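Local coordinates for protein dermonecrotic toxin (Pasteurella multocida, PDB 2EBF) that acts as a dermonecrotic, bone-resorbing and strongly mitogenic toxin linked to severe atrophic rhinitis in pigs, and is represented here by its C-terminal region, at residues K480-I484 / M517-Y523; S504-S509 / F539-V543. All blocks are in the same frame, centred on the assembly; numbering follows the deposited sequence.

Contact 1. Residues K480-I484 / M517-Y523; sequences KGNII and MPGLVQY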
loop_
_atom_site.group_PDB
_atom_site.type_symbol
_atom_site.label_atom_id
_atom_site.label_comp_id
_atom_site.label_asym_id
_atom_site.label_seq_id
_atom_site.Cartn_x
_atom_site.Cartn_y
_atom_site.Cartn_z
ATOM N N LYS A 480 -10.808 0.483 6.805
ATOM C CA LYS A 480 -11.292 -0.896 6.839
ATOM C C LYS A 480 -10.161 -1.893 6.595
ATOM O O LYS A 480 -10.093 -2.940 7.244
ATOM C CB LYS A 480 -12.388 -1.095 5.799
ATOM C CG LYS A 480 -12.935 -2.518 5.747
ATOM C CD LYS A 480 -13.992 -2.616 4.671
ATOM C CE LYS A 480 -14.705 -3.947 4.721
ATOM N NZ LYS A 480 -15.626 -4.098 3.552
ATOM N N GLY A 481 -9.282 -1.562 5.651
ATOM C CA GLY A 481 -8.185 -2.444 5.279
ATOM C C GLY A 481 -7.264 -2.748 6.437
ATOM O O GLY A 481 -6.840 -3.888 6.608
ATOM N N ASN A 482 -6.950 -1.733 7.236
ATOM C CA ASN A 482 -6.071 -1.930 8.395
ATOM C C ASN A 482 -6.694 -2.813 9.484
ATOM O O ASN A 482 -5.994 -3.562 10.181
ATOM C CB ASN A 482 -5.652 -0.583 8.980
ATOM C CG ASN A 482 -4.720 0.203 8.057
ATOM O OD1 ASN A 482 -4.641 1.433 8.153
ATOM N ND2 ASN A 482 -4.010 -0.496 7.172
ATOM N N ILE A 483 -8.008 -2.724 9.632
ATOM C CA ILE A 483 -8.727 -3.549 10.603
ATOM C C ILE A 483 -8.773 -5.007 10.140
ATOM O O ILE A 483 -8.503 -5.921 10.902
ATOM C CB ILE A 483 -10.141 -2.986 10.858
ATOM C CG1 ILE A 483 -10.010 -1.618 11.533
ATOM C CG2 ILE A 483 -10.981 -3.958 11.719
ATOM C CD1 ILE A 483 -11.311 -0.931 11.834
ATOM N N ILE A 484 -9.121 -5.214 8.879
ATOM C CA ILE A 484 -9.138 -6.549 8.295
ATOM C C ILE A 484 -7.762 -7.226 8.376
ATOM O O ILE A 484 -7.659 -8.401 8.754
ATOM C CB ILE A 484 -9.714 -6.494 6.859
ATOM C CG1 ILE A 484 -11.247 -6.424 6.967
ATOM C CG2 ILE A 484 -9.252 -7.687 6.030
ATOM C CD1 ILE A 484 -11.965 -6.167 5.676
ATOM N N MET A 517 -14.095 -4.479 -2.008
ATOM C CA MET A 517 -13.351 -4.748 -0.779
ATOM C C MET A 517 -14.182 -5.711 0.087
ATOM O O MET A 517 -15.223 -5.322 0.607
ATOM C CB MET A 517 -13.102 -3.445 -0.022
ATOM C CG MET A 517 -12.539 -3.613 1.378
ATOM S SD MET A 517 -10.906 -4.358 1.301
ATOM C CE MET A 517 -10.431 -4.264 3.023
ATOM N N PRO A 518 -13.728 -6.966 0.234
ATOM C CA PRO A 518 -14.492 -7.929 1.025
ATOM C C PRO A 518 -14.513 -7.483 2.477
ATOM O O PRO A 518 -13.639 -6.720 2.892
ATOM C CB PRO A 518 -13.690 -9.231 0.878
ATOM C CG PRO A 518 -12.809 -9.015 -0.318
ATOM C CD PRO A 518 -12.495 -7.560 -0.305
ATOM N N GLY A 519 -15.503 -7.945 3.235
ATOM C CA GLY A 519 -15.622 -7.559 4.630
ATOM C C GLY A 519 -14.844 -8.494 5.532
ATOM O O GLY A 519 -14.287 -9.499 5.067
ATOM N N LEU A 520 -14.823 -8.189 6.823
ATOM C CA LEU A 520 -14.120 -9.032 7.807
ATOM C C LEU A 520 -14.610 -10.463 7.718
ATOM O O LEU A 520 -13.852 -11.420 7.880
ATOM C CB LEU A 520 -14.406 -8.547 9.229
ATOM C CG LEU A 520 -13.738 -7.324 9.831
ATOM C CD1 LEU A 520 -14.672 -6.736 10.878
ATOM C CD2 LEU A 520 -12.380 -7.687 10.451
ATOM N N VAL A 521 -15.906 -10.578 7.451
ATOM C CA VAL A 521 -16.643 -11.815 7.531
ATOM C C VAL A 521 -16.281 -12.716 6.345
ATOM O O VAL A 521 -16.099 -13.930 6.501
ATOM C CB VAL A 521 -18.134 -11.417 7.691
ATOM C CG1 VAL A 521 -19.078 -12.062 6.717
ATOM C CG2 VAL A 521 -18.545 -11.479 9.128
ATOM N N GLN A 522 -16.118 -12.107 5.171
ATOM C CA GLN A 522 -15.612 -12.841 4.004
ATOM C C GLN A 522 -14.180 -13.309 4.204
ATOM O O GLN A 522 -13.867 -14.475 3.958
ATOM C CB GLN A 522 -15.742 -12.007 2.733
ATOM C CG GLN A 522 -17.169 -11.881 2.256
ATOM C CD GLN A 522 -17.988 -10.927 3.096
ATOM O OE1 GLN A 522 -17.509 -9.865 3.488
ATOM N NE2 GLN A 522 -19.242 -11.288 3.353
ATOM N N TYR A 523 -13.305 -12.410 4.645
ATOM C CA TYR A 523 -11.923 -12.803 4.895
ATOM C C TYR A 523 -11.803 -13.862 5.978
ATOM O O TYR A 523 -10.971 -14.751 5.862
ATOM C CB TYR A 523 -11.047 -11.602 5.232
ATOM C CG TYR A 523 -10.608 -10.799 4.031
ATOM C CD1 TYR A 523 -9.619 -11.280 3.160
ATOM C CD2 TYR A 523 -11.155 -9.547 3.778
ATOM C CE1 TYR A 523 -9.203 -10.533 2.054
ATOM C CE2 TYR A 523 -10.740 -8.787 2.678
ATOM C CZ TYR A 523 -9.768 -9.285 1.826
ATOM O OH TYR A 523 -9.365 -8.530 0.740
#

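Contact 2. Residues S504-S509 / F539-V543; sequences SSLLNS and FLPDV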
loop_
_atom_site.group_PDB
_atom_site.type_symbol
_atom_site.label_atom_id
_atom_site.label_comp_id
_atom_site.label_asym_id
_atom_site.label_seq_id
_atom_site.Cartn_x
_atom_site.Cartn_y
_atom_site.Cartn_z
ATOM N N SER A 504 -21.246 -2.151 10.638
ATOM C CA SER A 504 -21.701 -2.876 9.438
ATOM C C SER A 504 -20.836 -2.639 8.195
ATOM O O SER A 504 -20.640 -3.547 7.384
ATOM C CB SER A 504 -23.173 -2.585 9.150
ATOM O OG SER A 504 -23.991 -3.315 10.062
ATOM N N SER A 505 -20.288 -1.434 8.076
ATOM C CA SER A 505 -19.340 -1.093 7.003
ATOM C C SER A 505 -18.044 -1.926 7.003
ATOM O O SER A 505 -17.306 -1.950 6.008
ATOM C CB SER A 505 -18.996 0.393 7.074
ATOM O OG SER A 505 -18.276 0.692 8.257
ATOM N N LEU A 506 -17.753 -2.593 8.117
ATOM C CA LEU A 506 -16.548 -3.416 8.201
ATOM C C LEU A 506 -16.874 -4.886 7.967
ATOM O O LEU A 506 -16.043 -5.642 7.468
ATOM C CB LEU A 506 -15.858 -3.233 9.564
ATOM C CG LEU A 506 -15.506 -1.797 9.986
ATOM C CD1 LEU A 506 -14.940 -1.782 11.400
ATOM C CD2 LEU A 506 -14.523 -1.129 8.997
ATOM N N LEU A 507 -18.095 -5.266 8.327
ATOM C CA LEU A 507 -18.534 -6.662 8.352
ATOM C C LEU A 507 -18.547 -7.329 6.989
ATOM O O LEU A 507 -17.878 -8.344 6.790
ATOM C CB LEU A 507 -19.937 -6.752 8.964
ATOM C CG LEU A 507 -20.076 -6.371 10.442
ATOM C CD1 LEU A 507 -21.535 -6.348 10.863
ATOM C CD2 LEU A 507 -19.308 -7.354 11.287
ATOM N N ASN A 508 -19.339 -6.762 6.075
ATOM C CA ASN A 508 -19.520 -7.276 4.716
ATOM C C ASN A 508 -18.816 -6.404 3.676
ATOM O O ASN A 508 -18.044 -5.510 4.038
ATOM C CB ASN A 508 -21.019 -7.400 4.399
ATOM C CG ASN A 508 -21.664 -8.589 5.106
ATOM O OD1 ASN A 508 -21.155 -9.716 5.051
ATOM N ND2 ASN A 508 -22.788 -8.343 5.773
ATOM N N SER A 509 -19.077 -6.661 2.395
ATOM C CA SER A 509 -18.331 -6.004 1.322
ATOM C C SER A 509 -18.646 -4.527 1.217
ATOM O O SER A 509 -19.722 -4.082 1.621
ATOM C CB SER A 509 -18.540 -6.701 -0.028
ATOM O OG SER A 509 -18.121 -8.058 0.033
ATOM N N PHE A 539 -29.124 -13.272 10.233
ATOM C CA PHE A 539 -28.047 -13.147 9.273
ATOM C C PHE A 539 -28.069 -11.778 8.611
ATOM O O PHE A 539 -29.137 -11.218 8.343
ATOM C CB PHE A 539 -28.188 -14.252 8.232
ATOM C CG PHE A 539 -27.114 -14.257 7.182
ATOM C CD1 PHE A 539 -27.439 -14.053 5.846
ATOM C CD2 PHE A 539 -25.785 -14.484 7.523
ATOM C CE1 PHE A 539 -26.455 -14.074 4.866
ATOM C CE2 PHE A 539 -24.787 -14.505 6.543
ATOM C CZ PHE A 539 -25.123 -14.295 5.222
ATOM N N LEU A 540 -26.876 -11.254 8.357
ATOM C CA LEU A 540 -26.691 -9.992 7.674
ATOM C C LEU A 540 -26.037 -10.298 6.317
ATOM O O LEU A 540 -24.828 -10.458 6.252
ATOM C CB LEU A 540 -25.757 -9.118 8.504
ATOM C CG LEU A 540 -25.924 -7.620 8.725
ATOM C CD1 LEU A 540 -24.526 -7.027 8.865
ATOM C CD2 LEU A 540 -26.672 -6.923 7.605
ATOM N N PRO A 541 -26.847 -10.428 5.245
ATOM C CA PRO A 541 -26.341 -10.804 3.916
ATOM C C PRO A 541 -25.378 -9.803 3.300
ATOM O O PRO A 541 -25.470 -8.607 3.568
ATOM C CB PRO A 541 -27.611 -10.891 3.056
ATOM C CG PRO A 541 -28.619 -10.091 3.769
ATOM C CD PRO A 541 -28.312 -10.250 5.235
ATOM N N ASP A 542 -24.462 -10.299 2.474
ATOM C CA ASP A 542 -23.578 -9.430 1.702
ATOM C C ASP A 542 -24.340 -8.988 0.460
ATOM O O ASP A 542 -24.486 -9.753 -0.492
ATOM C CB ASP A 542 -22.294 -10.169 1.307
ATOM C CG ASP A 542 -21.192 -9.225 0.838
ATOM O OD1 ASP A 542 -21.227 -8.033 1.202
ATOM O OD2 ASP A 542 -20.281 -9.683 0.119
ATOM N N VAL A 543 -24.846 -7.761 0.486
ATOM C CA VAL A 543 -25.743 -7.269 -0.554
ATOM C C VAL A 543 -24.998 -6.967 -1.873
ATOM O O VAL A 543 -23.847 -6.537 -1.857
ATOM C CB VAL A 543 -26.590 -6.061 -0.041
ATOM C CG1 VAL A 543 -25.814 -4.755 -0.068
ATOM C CG2 VAL A 543 -27.860 -5.936 -0.824
HETATM O O HOH W 1 -22.576 -11.958 6.362
HETATM O O HOH W 2 -24.362 -6.098 4.446
HETATM O O HOH W 3 -22.660 -5.784 1.918
#

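Contact 1. Residues K480-I484 / M517-Y523
With chi1 at 179° and every later torsion also extended, Lys480 reaches straight off its helix to the 517-519 backbone, while Met517 is folded at chi2 (64°) and comes back against the same helix. Helix 473-490 is the connection of a beta-alpha-beta crossover in the C2 domain, joining the parallel strands 456-461 and 498-502 of a mixed sheet; here it packs against the turn that leads from strand 516-517 into helix 520-524. The two long side chains slide past each other in opposite directions, Lys480 CD lying 3.7 Å from Met517 CG. At its tip, Lys480 NZ makes weak hydrogen bonds to Met517 O (3.2 Å) and Pro518 O (3.4 Å), and its stronger partners are Thr510 OG1 and Asn508 O. A buried ammonium group thus sits among uncharged oxygens, which probably offset the cost of burying its charge. Toward helix 473-490 the packing is apolar. The Met517 CE methyl rests 3.7 Å from Gly481 CA and meets Ile484 CD1 tip to tip at 3.6 Å. Ile484 uses all its branches: CD1 also fits against the 518-520 backbone, CG1 lies 3.9 Å from Leu520 CD2, and CG2 touches Tyr523 CD2 at 3.5 Å, the isoleucine and tyrosine side chains running at about a right angle. Leu332 of helix 312-333 also packs on Ile484, and the Tyr523 ring meets that of Phe336. The start of helix 520-524 is secured within its own turn, in the manner of half a capping box: the N-cap Gly519 N donates to Gln522 OE1 at 2.8 Å, in the carbonyl plane of the glutamine, with an N-H...O angle of 137°.

Contact 2. Residues S504-S509 / F539-V543
The side-chain amide of Asn508 and the carboxylate of Asp542 lie in nearly parallel planes, 25° apart, but offset, so that the carboxylate is not stacked on the amide; the two side chains slide past each other in opposite directions. Asp542 CB lies over one face of the amide, toward its OD1, while Asp542 OD1 sits by Asn508 CB at 3.3 Å. At the amide edges, ND2 donates to Leu540 O (3.0 Å), approaching from above the plane of that carbonyl, and to a water that returns a bond to Pro541 O; Asn508 OD1 takes a second water, which also binds Leu540 O, and the amide of Gln522. Both ends of the asparagine are therefore engaged, which fixes its flip. On the carboxylate, Ser509 N meets OD1 at 2.8 Å from above the plane, on the same face as the asparagine, whereas Ser509 OG donates to the syn lone pair of OD2 at 2.7 Å. The apolar part is small: Leu540 CD1 touches Leu507 CD1 at 3.7 Å, the leucines crossing at about a right angle. Here the loop after edge strand 537-539 is tied to the turn that ends helix 504-507 in the C2 domain. Because OD2 also forms a salt bridge with Arg547, and OD1 accepts a third water (2.8 Å), Asp542 is probably ionised, its negative charge balanced by Arg547 and stabilised by the donors from Ser509 and water.

Both contacts lie in the C2 domain and meet at the turn closing helix 504-507, where Leu506 O receives a hydrogen bond from Leu520 N at the start of helix 520-524, beside the lysine and glutamine bonds to Asn508. Contact 1 is the deeper, with nearly all its touching residues buried, and depends on apolar packing of a helix on a strand-to-helix turn plus one lysine held by neutral oxygens. Contact 2, its centre about 10 Å from that of contact 1, is partly open; there a carboxylate, an amide and bridging waters do most of the work. Segment 504-509 touches 480-484 and 517-523 on one hand and 539-543 on the other. Along the chain the segments of the two contacts alternate.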